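Local coordinates for ribosomal silencing factor RsfS (Bacillus halodurans, PDB 2O5A), which probably acts as a ribosomal silencing factor, binding ribosomal protein uL14 on the large subunit and so blocking subunit association and repressing translation, at residues A[64-69]-A[80-85]; A[47-52]-A[73-78]; A[37-42]-A[88-93]. All coordinates share one frame; numbering follows the deposited sequence.

Overall arrangement
The contacts describe one mixed sheet and a helix laid against it. Contact 3 pairs the parallel strands 36-42 and 85-91 at the middle of the sheet, contact 1 closes the hairpin of strands 68-70 and 77-81 at one border, and contact 2 sets helix 45-61 on strand 77-81. Contacts 2 and 3 have centres about 8 Å apart, and Val78 O and Arg76 O are probably hydrogen-bonded to Val89 N (2.9 Å) and His91 N (3.0 Å). Contact 1 lies about 16 Å from contact 3, centre to centre, yet Ile80 CD1 reaches Val89 CG2 at 4.2 Å. Bound manganese lies about 6 Å from the side chain of Ala75 and about 7 Å from that of His91.

Contact 1 of 3, residues A[64-69]-A[80-85]; sequences IEIKRL and IDLGDV
Ile80 faces Leu69 as a non-hydrogen-bonded antiparallel pair, and its CG2 lies 4.2 Å from CG2 of Ile66, branched carbons that suit the face of the hairpin carrying Ile80 and Leu69. Asp81 follows on the other face, where Lys67 and Arg68 both stand opposite it in a classic beta bulge. Its N donates to Arg68 O, and its O accepts from Lys67 N at 2.7 Å and, weakly, from Arg68 N. The carboxylate, its CG anti to the backbone N (chi1 -160°), is turned so that OD2 takes NE of Arg68 at 3.0 Å on its anti lone pair and NH2 at 3.1 Å from above the carboxylate plane. This is a salt bridge in which the arginine meets one oxygen side-on with two nitrogens, the two planes 65° apart. OD1 accepts from Gly83 N at 3.0 Å, an Asx turn. An alanine in place of Asp81 would probably leave the Arg68 guanidinium without its mate and the turn at Gly83 less firmly held. Leu82 lies alongside Ile66, CD2 to CG1 3.9 Å. Gly83 adopts backbone angles hostile to a side chain, and its CA lets Lys67 CE approach to 4.0 Å. Beneath the hairpin, Ile66 and Leu82 pack on helix 45-61 and Ile64 on helix 4-16, while Ile80 is hydrogen-bonded through its backbone to Val87 of strand 85-91.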
ATOM      1  N   ILE A  64      -8.742  23.583   2.312  1.00 40.10           N
ATOM      2  CA  ILE A  64      -7.942  22.509   2.882  1.00 39.02           C
ATOM      3  C   ILE A  64      -6.695  22.292   2.035  1.00 40.82           C
ATOM      4  O   ILE A  64      -6.781  22.085   0.826  1.00 33.55           O
ATOM      5  CB  ILE A  64      -8.753  21.199   2.951  1.00 40.16           C
ATOM      6  CG1 ILE A  64      -9.991  21.408   3.823  1.00 41.05           C
ATOM      7  CG2 ILE A  64      -7.892  20.076   3.514  1.00 39.77           C
ATOM      8  CD1 ILE A  64     -11.096  20.414   3.563  1.00 40.27           C
ATOM      9  N   GLU A  65      -5.544  22.253   2.658  1.00 42.70           N
ATOM     10  CA  GLU A  65      -4.332  22.134   1.933  1.00 38.29           C
ATOM     11  C   GLU A  65      -4.097  20.760   1.460  1.00 37.35           C
ATOM     12  O   GLU A  65      -4.048  19.857   2.226  1.00 32.03           O
ATOM     13  CB  GLU A  65      -3.155  22.528   2.775  1.00 34.71           C
ATOM     14  CG  GLU A  65      -3.384  23.671   3.747  1.00 35.65           C
ATOM     15  CD  GLU A  65      -3.249  25.048   3.130  1.00 35.97           C
ATOM     16  OE1 GLU A  65      -4.149  25.886   3.301  1.00 36.87           O
ATOM     17  OE2 GLU A  65      -2.236  25.292   2.487  1.00 35.31           O
ATOM     18  N   ILE A  66      -3.909  20.620   0.162  1.00 39.07           N
ATOM     19  CA  ILE A  66      -3.652  19.316  -0.437  1.00 40.16           C
ATOM     20  C   ILE A  66      -2.151  19.081  -0.342  1.00 36.16           C
ATOM     21  O   ILE A  66      -1.361  19.756  -1.004  1.00 39.84           O
ATOM     22  CB  ILE A  66      -4.080  19.262  -1.922  1.00 35.39           C
ATOM     23  CG1 ILE A  66      -5.591  19.475  -2.040  1.00 37.38           C
ATOM     24  CG2 ILE A  66      -3.708  17.915  -2.527  1.00 36.26           C
ATOM     25  CD1 ILE A  66      -6.101  19.519  -3.465  1.00 34.23           C
ATOM     26  N   LYS A  67      -1.766  18.126   0.494  1.00 40.51           N
ATOM     27  CA  LYS A  67      -0.361  17.813   0.696  1.00 42.88           C
ATOM     28  C   LYS A  67       0.240  17.043  -0.472  1.00 40.91           C
ATOM     29  O   LYS A  67       1.381  17.292  -0.866  1.00 40.35           O
ATOM     30  CB  LYS A  67      -0.198  17.024   1.997  1.00 44.57           C
ATOM     31  CG  LYS A  67      -0.813  17.730   3.193  1.00 48.32           C
ATOM     32  CD  LYS A  67      -0.293  17.185   4.506  1.00 51.61           C
ATOM     33  CE  LYS A  67      -0.718  18.083   5.655  1.00 53.39           C
ATOM     34  NZ  LYS A  67       0.030  17.785   6.904  1.00 56.80           N
ATOM     35  N   ARG A  68      -0.531  16.115  -1.026  1.00 38.23           N
ATOM     36  CA  ARG A  68      -0.063  15.321  -2.153  1.00 36.02           C
ATOM     37  C   ARG A  68      -1.158  15.003  -3.160  1.00 37.81           C
ATOM     38  O   ARG A  68      -2.343  14.976  -2.832  1.00 37.05           O
ATOM     39  CB  ARG A  68       0.549  14.004  -1.666  1.00 34.56           C
ATOM     40  CG  ARG A  68       1.956  14.112  -1.106  1.00 30.28           C
ATOM     41  CD  ARG A  68       2.516  12.726  -0.834  1.00 28.61           C
ATOM     42  NE  ARG A  68       1.797  12.047   0.243  1.00 30.06           N
ATOM     43  CZ  ARG A  68       1.777  10.729   0.413  1.00 30.26           C
ATOM     44  NH1 ARG A  68       2.430   9.936  -0.425  1.00 30.26           N
ATOM     45  NH2 ARG A  68       1.104  10.201   1.426  1.00 29.16           N
ATOM     46  N   LEU A  69      -0.732  14.766  -4.393  1.00 35.84           N
ATOM     47  CA  LEU A  69      -1.622  14.412  -5.488  1.00 34.11           C
ATOM     48  C   LEU A  69      -0.722  13.752  -6.520  1.00 34.44           C
ATOM     49  O   LEU A  69       0.074  14.416  -7.184  1.00 35.99           O
ATOM     50  CB  LEU A  69      -2.295  15.657  -6.070  1.00 34.01           C
ATOM     51  CG  LEU A  69      -3.380  15.368  -7.113  1.00 35.50           C
ATOM     52  CD1 LEU A  69      -4.447  16.448  -7.061  1.00 35.95           C
ATOM     53  CD2 LEU A  69      -2.756  15.273  -8.493  1.00 34.25           C
ATOM     54  N   ILE A  80      -4.688  11.443  -3.270  1.00 19.01           N
ATOM     55  CA  ILE A  80      -4.914  12.824  -2.871  1.00 20.10           C
ATOM     56  C   ILE A  80      -4.723  12.926  -1.367  1.00 23.37           C
ATOM     57  O   ILE A  80      -5.573  12.479  -0.596  1.00 23.10           O
ATOM     58  CB  ILE A  80      -6.345  13.280  -3.218  1.00 23.13           C
ATOM     59  CG1 ILE A  80      -6.623  13.035  -4.700  1.00 26.26           C
ATOM     60  CG2 ILE A  80      -6.515  14.759  -2.897  1.00 19.76           C
ATOM     61  CD1 ILE A  80      -6.775  11.576  -5.065  1.00 25.18           C
ATOM     62  N   ASP A  81      -3.605  13.507  -0.952  1.00 26.15           N
ATOM     63  CA  ASP A  81      -3.305  13.657   0.465  1.00 27.73           C
ATOM     64  C   ASP A  81      -3.926  14.943   1.005  1.00 28.95           C
ATOM     65  O   ASP A  81      -3.484  16.043   0.672  1.00 28.29           O
ATOM     66  CB  ASP A  81      -1.794  13.694   0.684  1.00 29.07           C
ATOM     67  CG  ASP A  81      -1.400  13.366   2.110  1.00 29.67           C
ATOM     68  OD1 ASP A  81      -2.223  13.599   3.022  1.00 28.98           O
ATOM     69  OD2 ASP A  81      -0.266  12.886   2.320  1.00 33.04           O
ATOM     70  N   LEU A  82      -4.950  14.800   1.842  1.00 27.84           N
ATOM     71  CA  LEU A  82      -5.625  15.952   2.425  1.00 29.70           C
ATOM     72  C   LEU A  82      -5.221  16.148   3.883  1.00 32.28           C
ATOM     73  O   LEU A  82      -5.822  16.949   4.601  1.00 32.26           O
ATOM     74  CB  LEU A  82      -7.143  15.782   2.333  1.00 28.76           C
ATOM     75  CG  LEU A  82      -7.738  15.610   0.932  1.00 26.40           C
ATOM     76  CD1 LEU A  82      -9.233  15.344   1.048  1.00 24.70           C
ATOM     77  CD2 LEU A  82      -7.480  16.854   0.095  1.00 26.67           C
ATOM     78  N   GLY A  83      -4.200  15.414   4.314  1.00 32.95           N
ATOM     79  CA  GLY A  83      -3.738  15.523   5.684  1.00 35.23           C
ATOM     80  C   GLY A  83      -4.241  14.392   6.560  1.00 36.61           C
ATOM     81  O   GLY A  83      -3.778  13.255   6.452  1.00 36.38           O
ATOM     82  N   ASP A  84      -5.190  14.703   7.433  1.00 37.90           N
ATOM     83  CA  ASP A  84      -5.759  13.706   8.329  1.00 37.21           C
ATOM     84  C   ASP A  84      -6.452  12.606   7.535  1.00 33.95           C
ATOM     85  O   ASP A  84      -6.655  11.498   8.033  1.00 33.92           O
ATOM     86  CB  ASP A  84      -6.759  14.365   9.270  1.00 43.45           C
ATOM     87  CG  ASP A  84      -6.114  15.390  10.183  1.00 48.64           C
ATOM     88  OD1 ASP A  84      -5.166  15.027  10.910  1.00 51.93           O
ATOM     89  OD2 ASP A  84      -6.558  16.559  10.175  1.00 52.65           O
ATOM     90  N   VAL A  85      -6.818  12.925   6.299  1.00 30.07           N
ATOM     91  CA  VAL A  85      -7.476  11.970   5.416  1.00 25.64           C
ATOM     92  C   VAL A  85      -6.710  11.865   4.105  1.00 23.55           C
ATOM     93  O   VAL A  85      -6.264  12.870   3.547  1.00 24.19           O
ATOM     94  CB  VAL A  85      -8.937  12.383   5.102  1.00 23.59           C
ATOM     95  CG1 VAL A  85      -9.453  11.608   3.892  1.00 21.80           C
ATOM     96  CG2 VAL A  85      -9.824  12.112   6.306  1.00 22.71           C
TER

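Contact 2 of 3, residues A[47-52]-A[73-78]; sequences QVQAIA and EQARWV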
ATOM      1  N   GLN A  47     -13.303   8.917 -15.606  1.00 21.56           N
ATOM      2  CA  GLN A  47     -14.112   8.954 -14.393  1.00 20.62           C
ATOM      3  C   GLN A  47     -13.218   9.065 -13.167  1.00 20.87           C
ATOM      4  O   GLN A  47     -13.575   9.716 -12.191  1.00 19.37           O
ATOM      5  CB  GLN A  47     -14.972   7.695 -14.269  1.00 20.15           C
ATOM      6  CG  GLN A  47     -16.187   7.886 -13.369  1.00 22.30           C
ATOM      7  CD  GLN A  47     -16.659   6.597 -12.731  1.00 23.45           C
ATOM      8  OE1 GLN A  47     -16.385   5.506 -13.229  1.00 25.61           O
ATOM      9  NE2 GLN A  47     -17.386   6.717 -11.627  1.00 22.08           N
ATOM     10  N   VAL A  48     -12.059   8.418 -13.221  1.00 20.71           N
ATOM     11  CA  VAL A  48     -11.117   8.458 -12.109  1.00 19.67           C
ATOM     12  C   VAL A  48     -10.610   9.882 -11.900  1.00 22.14           C
ATOM     13  O   VAL A  48     -10.482  10.344 -10.766  1.00 22.26           O
ATOM     14  CB  VAL A  48      -9.915   7.526 -12.362  1.00 20.16           C
ATOM     15  CG1 VAL A  48      -8.843   7.759 -11.309  1.00 20.34           C
ATOM     16  CG2 VAL A  48     -10.374   6.077 -12.337  1.00 17.91           C
ATOM     17  N   GLN A  49     -10.326  10.572 -13.001  1.00 23.27           N
ATOM     18  CA  GLN A  49      -9.845  11.944 -12.930  1.00 22.13           C
ATOM     19  C   GLN A  49     -10.956  12.898 -12.509  1.00 23.00           C
ATOM     20  O   GLN A  49     -10.700  13.907 -11.855  1.00 23.41           O
ATOM     21  CB  GLN A  49      -9.260  12.374 -14.278  1.00 21.30           C
ATOM     22  CG  GLN A  49      -7.859  11.840 -14.526  1.00 25.47           C
ATOM     23  CD  GLN A  49      -7.330  12.169 -15.909  1.00 25.65           C
ATOM     24  OE1 GLN A  49      -6.146  11.989 -16.189  1.00 29.30           O
ATOM     25  NE2 GLN A  49      -8.209  12.646 -16.783  1.00 25.37           N
ATOM     26  N   ALA A  50     -12.191  12.577 -12.884  1.00 22.22           N
ATOM     27  CA  ALA A  50     -13.326  13.415 -12.521  1.00 22.70           C
ATOM     28  C   ALA A  50     -13.459  13.416 -11.000  1.00 23.55           C
ATOM     29  O   ALA A  50     -13.670  14.457 -10.379  1.00 21.97           O
ATOM     30  CB  ALA A  50     -14.598  12.875 -13.159  1.00 20.31           C
ATOM     31  N   ILE A  51     -13.318  12.234 -10.412  1.00 23.82           N
ATOM     32  CA  ILE A  51     -13.412  12.068  -8.970  1.00 23.45           C
ATOM     33  C   ILE A  51     -12.288  12.830  -8.287  1.00 21.83           C
ATOM     34  O   ILE A  51     -12.523  13.643  -7.392  1.00 20.93           O
ATOM     35  CB  ILE A  51     -13.287  10.589  -8.585  1.00 26.43           C
ATOM     36  CG1 ILE A  51     -14.405   9.799  -9.269  1.00 27.77           C
ATOM     37  CG2 ILE A  51     -13.254  10.443  -7.069  1.00 23.65           C
ATOM     38  CD1 ILE A  51     -14.414   8.322  -9.032  1.00 27.77           C
ATOM     39  N   ALA A  52     -11.063  12.554  -8.716  1.00 21.37           N
ATOM     40  CA  ALA A  52      -9.890  13.200  -8.153  1.00 21.00           C
ATOM     41  C   ALA A  52      -9.981  14.716  -8.244  1.00 22.24           C
ATOM     42  O   ALA A  52      -9.509  15.425  -7.358  1.00 19.62           O
ATOM     43  CB  ALA A  52      -8.641  12.710  -8.863  1.00 20.21           C
ATOM     44  N   GLU A  73      -2.528  12.180 -14.000  1.00 36.30           N
ATOM     45  CA  GLU A  73      -2.444  12.035 -15.452  1.00 37.92           C
ATOM     46  C   GLU A  73      -2.759  10.615 -15.904  1.00 35.98           C
ATOM     47  O   GLU A  73      -3.621  10.404 -16.757  1.00 36.67           O
ATOM     48  CB  GLU A  73      -1.052  12.422 -15.965  1.00 43.20           C
ATOM     49  CG  GLU A  73      -0.972  13.796 -16.612  1.00 53.22           C
ATOM     50  CD  GLU A  73       0.331  14.001 -17.362  1.00 59.01           C
ATOM     51  OE1 GLU A  73       0.579  13.259 -18.335  1.00 61.61           O
ATOM     52  OE2 GLU A  73       1.107  14.900 -16.982  1.00 62.81           O
ATOM     53  N   GLN A  74      -2.054   9.645 -15.332  1.00 35.94           N
ATOM     54  CA  GLN A  74      -2.250   8.245 -15.684  1.00 32.44           C
ATOM     55  C   GLN A  74      -3.648   7.743 -15.332  1.00 29.43           C
ATOM     56  O   GLN A  74      -4.194   6.874 -16.012  1.00 29.92           O
ATOM     57  CB  GLN A  74      -1.187   7.385 -14.995  1.00 32.84           C
ATOM     58  CG  GLN A  74      -0.305   6.631 -15.974  1.00 37.83           C
ATOM     59  CD  GLN A  74       0.133   7.497 -17.141  1.00 38.92           C
ATOM     60  OE1 GLN A  74       0.961   8.397 -16.988  1.00 39.42           O
ATOM     61  NE2 GLN A  74      -0.426   7.231 -18.316  1.00 39.70           N
ATOM     62  N   ALA A  75      -4.218   8.296 -14.267  1.00 26.87           N
ATOM     63  CA  ALA A  75      -5.559   7.932 -13.821  1.00 23.50           C
ATOM     64  C   ALA A  75      -5.751   6.436 -13.582  1.00 21.45           C
ATOM     65  O   ALA A  75      -6.791   5.875 -13.928  1.00 21.52           O
ATOM     66  CB  ALA A  75      -6.589   8.431 -14.831  1.00 21.33           C
ATOM     67  N   ARG A  76      -4.750   5.793 -12.993  1.00 19.91           N
ATOM     68  CA  ARG A  76      -4.832   4.367 -12.691  1.00 19.74           C
ATOM     69  C   ARG A  76      -4.927   4.241 -11.178  1.00 17.85           C
ATOM     70  O   ARG A  76      -5.647   3.395 -10.648  1.00 17.77           O
ATOM     71  CB  ARG A  76      -3.590   3.635 -13.201  1.00 19.29           C
ATOM     72  CG  ARG A  76      -3.361   3.758 -14.700  1.00 19.07           C
ATOM     73  CD  ARG A  76      -4.530   3.207 -15.507  1.00 20.71           C
ATOM     74  NE  ARG A  76      -4.742   1.778 -15.284  1.00 23.05           N
ATOM     75  CZ  ARG A  76      -5.572   1.027 -16.002  1.00 23.78           C
ATOM     76  NH1 ARG A  76      -6.267   1.570 -16.993  1.00 24.06           N
ATOM     77  NH2 ARG A  76      -5.705  -0.264 -15.732  1.00 23.58           N
ATOM     78  N   TRP A  77      -4.185   5.105 -10.497  1.00 17.14           N
ATOM     79  CA  TRP A  77      -4.159   5.142  -9.044  1.00 15.60           C
ATOM     80  C   TRP A  77      -3.797   6.556  -8.611  1.00 12.37           C
ATOM     81  O   TRP A  77      -2.620   6.905  -8.512  1.00 11.31           O
ATOM     82  CB  TRP A  77      -3.129   4.155  -8.501  1.00 17.23           C
ATOM     83  CG  TRP A  77      -3.043   4.126  -7.006  1.00 18.88           C
ATOM     84  CD1 TRP A  77      -3.746   4.895  -6.120  1.00 22.11           C
ATOM     85  CD2 TRP A  77      -2.180   3.300  -6.219  1.00 18.76           C
ATOM     86  NE1 TRP A  77      -3.376   4.596  -4.834  1.00 20.44           N
ATOM     87  CE2 TRP A  77      -2.414   3.621  -4.866  1.00 20.57           C
ATOM     88  CE3 TRP A  77      -1.233   2.318  -6.532  1.00 21.24           C
ATOM     89  CZ2 TRP A  77      -1.736   2.992  -3.824  1.00 21.75           C
ATOM     90  CZ3 TRP A  77      -0.559   1.696  -5.495  1.00 21.00           C
ATOM     91  CH2 TRP A  77      -0.812   2.038  -4.160  1.00 20.89           C
ATOM     92  N   VAL A  78      -4.818   7.364  -8.359  1.00  9.86           N
ATOM     93  CA  VAL A  78      -4.618   8.743  -7.938  1.00 11.89           C
ATOM     94  C   VAL A  78      -4.670   8.847  -6.420  1.00 13.38           C
ATOM     95  O   VAL A  78      -5.626   8.392  -5.790  1.00 12.73           O
ATOM     96  CB  VAL A  78      -5.696   9.667  -8.535  1.00  6.57           C
ATOM     97  CG1 VAL A  78      -5.402  11.113  -8.176  1.00  6.69           C
ATOM     98  CG2 VAL A  78      -5.750   9.495 -10.040  1.00  7.44           C
TER
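Val48 and Val78 form the apolar heart of this contact, lying antiparallel and side by side so that CG1 of Val48 meets CG2 of Val78 at 3.8 Å. The Val48 side chain has CG1 anti to the backbone N (chi1 171°), which carries that methyl to Val78 and also within 4.2 Å of CB of Ala75. The same methyl rests against the Ala75 carbonyl O, 3.8 Å from CG1 of Val48. One helical turn later Ala52 presents its CB to the other methyl of Val78, CG1, at 3.7 Å. The two branches of this one valine are therefore shared between two helix residues. Ala52 suits its place because its single methyl lets the helix come close to the strand, and Val78, being branched, offers a separate methyl to each.

A second kind of packing sets an aliphatic stem against a small residue. Gln49 lays its CG 3.7 Å from CB of Ala75, its chain extended beyond CG toward the loop. Among the polar groups, the end of the Gln49 side chain comes close to the backbone of Glu73. Ala75, at phi 55° and psi 41°, takes a left-handed helical conformation as the loop turns into strand 77-81.

Val48 also packs on Val89 and His91 of strand 85-91, whereas Trp77 faces away from the helix and stacks on Phe90. The arrangement is the helix-on-sheet layer of an alpha/beta fold; here Val48 and Ala52 are the helix residues that meet strand 77-81, through Val78.

Contact 3 of 3, residues A[37-42]-A[88-93]; sequences FLICHG and HVFHKD
Cys40 SG sits between the backbone N and the carbonyl carbon (chi1 62°), in touch with Val89 CG2, while Phe90 has CG anti to its carbonyl carbon (chi1 -65°), which brings CE1 to 3.9 Å from CG2 of Ile39. These residues belong to two parallel strands, 36-42 and 85-91, at the centre of the alpha/beta fold's mixed sheet. The backbones exchange bonds alternately: His88 N gives to Leu38 O, Cys40 N to His88 O at 3.2 Å, and Phe90 N to Cys40 O at 2.9 Å.

Side chains divide between the two faces. Small Cys40 and branched Val89 fit beneath the helices, Cys40 on Val14 of helix 4-16 and Val89 on Val48 and Ile51 of helix 45-61. On the other face lie Ile39, His41, His88 and Phe90, where Tyr97 meets Phe90 and Trp104 meets His88. Rings dominate this face beside Ile39: Phe37 crosses His88 obliquely, the planes 49° apart, with His88 CE1 above its face.

The last bond of the pairing, at the Gly42-His91 pair, runs from Lys92 N to Gly42 O at 2.7 Å, and CB of Lys92 makes a CH-pi contact over the His41 ring, 4.2 Å from its centroid.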
ATOM      1  N   PHE A  37      -8.255   6.657   5.617  1.00 20.77           N
ATOM      2  CA  PHE A  37      -7.838   6.389   4.245  1.00 19.37           C
ATOM      3  C   PHE A  37      -9.130   6.078   3.503  1.00 19.54           C
ATOM      4  O   PHE A  37      -9.808   5.100   3.818  1.00 18.79           O
ATOM      5  CB  PHE A  37      -6.905   5.176   4.191  1.00 17.03           C
ATOM      6  CG  PHE A  37      -5.436   5.507   4.329  1.00 16.93           C
ATOM      7  CD1 PHE A  37      -5.008   6.749   4.801  1.00 17.83           C
ATOM      8  CD2 PHE A  37      -4.478   4.558   3.989  1.00 18.58           C
ATOM      9  CE1 PHE A  37      -3.643   7.030   4.938  1.00 18.01           C
ATOM     10  CE2 PHE A  37      -3.118   4.828   4.122  1.00 17.71           C
ATOM     11  CZ  PHE A  37      -2.699   6.066   4.593  1.00 15.91           C
ATOM     12  N   LEU A  38      -9.483   6.913   2.529  1.00 18.85           N
ATOM     13  CA  LEU A  38     -10.715   6.710   1.773  1.00 19.87           C
ATOM     14  C   LEU A  38     -10.433   6.068   0.415  1.00 22.00           C
ATOM     15  O   LEU A  38      -9.673   6.611  -0.389  1.00 21.21           O
ATOM     16  CB  LEU A  38     -11.433   8.050   1.579  1.00 17.70           C
ATOM     17  CG  LEU A  38     -12.821   8.045   0.924  1.00 17.27           C
ATOM     18  CD1 LEU A  38     -13.814   7.295   1.804  1.00 14.93           C
ATOM     19  CD2 LEU A  38     -13.282   9.478   0.709  1.00 13.91           C
ATOM     20  N   ILE A  39     -11.056   4.916   0.171  1.00 25.67           N
ATOM     21  CA  ILE A  39     -10.881   4.181  -1.075  1.00 27.13           C
ATOM     22  C   ILE A  39     -12.136   4.085  -1.930  1.00 27.74           C
ATOM     23  O   ILE A  39     -13.258   3.986  -1.428  1.00 27.72           O
ATOM     24  CB  ILE A  39     -10.353   2.773  -0.796  1.00 28.47           C
ATOM     25  CG1 ILE A  39      -9.281   2.891   0.289  1.00 29.43           C
ATOM     26  CG2 ILE A  39      -9.856   2.124  -2.090  1.00 26.89           C
ATOM     27  CD1 ILE A  39      -8.646   1.640   0.720  1.00 29.40           C
ATOM     28  N   CYS A  40     -11.918   4.124  -3.235  1.00 28.88           N
ATOM     29  CA  CYS A  40     -12.988   4.043  -4.209  1.00 27.02           C
ATOM     30  C   CYS A  40     -12.356   3.861  -5.574  1.00 25.54           C
ATOM     31  O   CYS A  40     -11.130   3.843  -5.702  1.00 25.89           O
ATOM     32  CB  CYS A  40     -13.823   5.320  -4.181  1.00 25.30           C
ATOM     33  SG  CYS A  40     -12.900   6.811  -4.617  1.00 21.55           S
ATOM     34  N   HIS A  41     -13.189   3.728  -6.596  1.00 26.34           N
ATOM     35  CA  HIS A  41     -12.664   3.538  -7.933  1.00 27.76           C
ATOM     36  C   HIS A  41     -13.576   4.085  -9.018  1.00 26.60           C
ATOM     37  O   HIS A  41     -14.764   4.325  -8.796  1.00 24.36           O
ATOM     38  CB  HIS A  41     -12.408   2.051  -8.184  1.00 28.52           C
ATOM     39  CG  HIS A  41     -13.645   1.259  -8.467  1.00 30.58           C
ATOM     40  ND1 HIS A  41     -14.464   1.517  -9.546  1.00 31.67           N
ATOM     41  CD2 HIS A  41     -14.206   0.214  -7.812  1.00 32.76           C
ATOM     42  CE1 HIS A  41     -15.470   0.664  -9.544  1.00 31.08           C
ATOM     43  NE2 HIS A  41     -15.340  -0.136  -8.506  1.00 31.67           N
ATOM     44  N   GLY A  42     -12.992   4.282 -10.194  1.00 25.49           N
ATOM     45  CA  GLY A  42     -13.736   4.774 -11.339  1.00 22.82           C
ATOM     46  C   GLY A  42     -13.743   3.664 -12.369  1.00 20.34           C
ATOM     47  O   GLY A  42     -12.918   2.754 -12.298  1.00 18.77           O
ATOM     48  N   HIS A  88      -7.762   7.498  -1.992  1.00 14.11           N
ATOM     49  CA  HIS A  88      -7.185   6.666  -3.041  1.00 13.70           C
ATOM     50  C   HIS A  88      -8.252   6.374  -4.088  1.00 14.12           C
ATOM     51  O   HIS A  88      -9.208   5.646  -3.825  1.00 13.48           O
ATOM     52  CB  HIS A  88      -6.673   5.342  -2.468  1.00 15.94           C
ATOM     53  CG  HIS A  88      -5.449   5.484  -1.615  1.00 20.49           C
ATOM     54  ND1 HIS A  88      -5.492   5.975  -0.330  1.00 22.68           N
ATOM     55  CD2 HIS A  88      -4.152   5.192  -1.865  1.00 22.37           C
ATOM     56  CE1 HIS A  88      -4.271   5.980   0.179  1.00 22.20           C
ATOM     57  NE2 HIS A  88      -3.438   5.510  -0.736  1.00 21.26           N
ATOM     58  N   VAL A  89      -8.086   6.949  -5.273  1.00 16.01           N
ATOM     59  CA  VAL A  89      -9.039   6.744  -6.355  1.00 13.83           C
ATOM     60  C   VAL A  89      -8.428   5.819  -7.399  1.00 14.03           C
ATOM     61  O   VAL A  89      -7.568   6.229  -8.179  1.00 15.25           O
ATOM     62  CB  VAL A  89      -9.417   8.085  -7.029  1.00 14.33           C
ATOM     63  CG1 VAL A  89     -10.452   7.847  -8.118  1.00 13.49           C
ATOM     64  CG2 VAL A  89      -9.958   9.054  -5.988  1.00 11.33           C
ATOM     65  N   PHE A  90      -8.872   4.565  -7.408  1.00 15.45           N
ATOM     66  CA  PHE A  90      -8.361   3.584  -8.352  1.00 16.38           C
ATOM     67  C   PHE A  90      -9.221   3.447  -9.598  1.00 17.55           C
ATOM     68  O   PHE A  90     -10.380   3.858  -9.626  1.00 17.09           O
ATOM     69  CB  PHE A  90      -8.272   2.196  -7.712  1.00 13.17           C
ATOM     70  CG  PHE A  90      -7.279   2.092  -6.597  1.00 11.84           C
ATOM     71  CD1 PHE A  90      -7.583   2.571  -5.328  1.00 10.98           C
ATOM     72  CD2 PHE A  90      -6.046   1.485  -6.809  1.00 12.40           C
ATOM     73  CE1 PHE A  90      -6.675   2.444  -4.284  1.00 12.72           C
ATOM     74  CE2 PHE A  90      -5.130   1.354  -5.772  1.00 11.20           C
ATOM     75  CZ  PHE A  90      -5.445   1.832  -4.507  1.00 13.35           C
ATOM     76  N   HIS A  91      -8.625   2.860 -10.627  1.00 17.78           N
ATOM     77  CA  HIS A  91      -9.319   2.588 -11.875  1.00 20.91           C
ATOM     78  C   HIS A  91      -9.780   1.152 -11.649  1.00 23.89           C
ATOM     79  O   HIS A  91      -8.994   0.316 -11.203  1.00 25.58           O
ATOM     80  CB  HIS A  91      -8.348   2.670 -13.057  1.00 21.00           C
ATOM     81  CG  HIS A  91      -8.974   2.352 -14.379  1.00 21.61           C
ATOM     82  ND1 HIS A  91      -9.423   1.090 -14.708  1.00 18.57           N
ATOM     83  CD2 HIS A  91      -9.224   3.132 -15.459  1.00 19.32           C
ATOM     84  CE1 HIS A  91      -9.919   1.107 -15.933  1.00 20.47           C
ATOM     85  NE2 HIS A  91      -9.812   2.331 -16.408  1.00 19.72           N
ATOM     86  N   LYS A  92     -11.043   0.869 -11.938  1.00 27.24           N
ATOM     87  CA  LYS A  92     -11.585  -0.468 -11.717  1.00 28.91           C
ATOM     88  C   LYS A  92     -10.660  -1.602 -12.164  1.00 31.46           C
ATOM     89  O   LYS A  92     -10.751  -2.716 -11.649  1.00 32.35           O
ATOM     90  CB  LYS A  92     -12.949  -0.605 -12.406  1.00 27.26           C
ATOM     91  CG  LYS A  92     -12.912  -1.302 -13.754  1.00 26.79           C
ATOM     92  CD  LYS A  92     -14.308  -1.422 -14.341  1.00 29.31           C
ATOM     93  CE  LYS A  92     -14.381  -2.555 -15.349  1.00 30.55           C
ATOM     94  NZ  LYS A  92     -13.425  -2.366 -16.473  1.00 30.02           N
ATOM     95  N   ASP A  93      -9.770  -1.320 -13.113  1.00 36.65           N
ATOM     96  CA  ASP A  93      -8.847  -2.337 -13.612  1.00 40.74           C
ATOM     97  C   ASP A  93      -7.468  -2.334 -12.957  1.00 44.85           C
ATOM     98  O   ASP A  93      -6.604  -3.128 -13.331  1.00 44.81           O
ATOM     99  CB  ASP A  93      -8.674  -2.204 -15.129  1.00 39.11           C
ATOM    100  CG  ASP A  93      -9.919  -2.595 -15.900  1.00 36.96           C
ATOM    101  OD1 ASP A  93     -10.566  -3.593 -15.517  1.00 37.33           O
ATOM    102  OD2 ASP A  93     -10.245  -1.914 -16.895  1.00 36.33           O
TER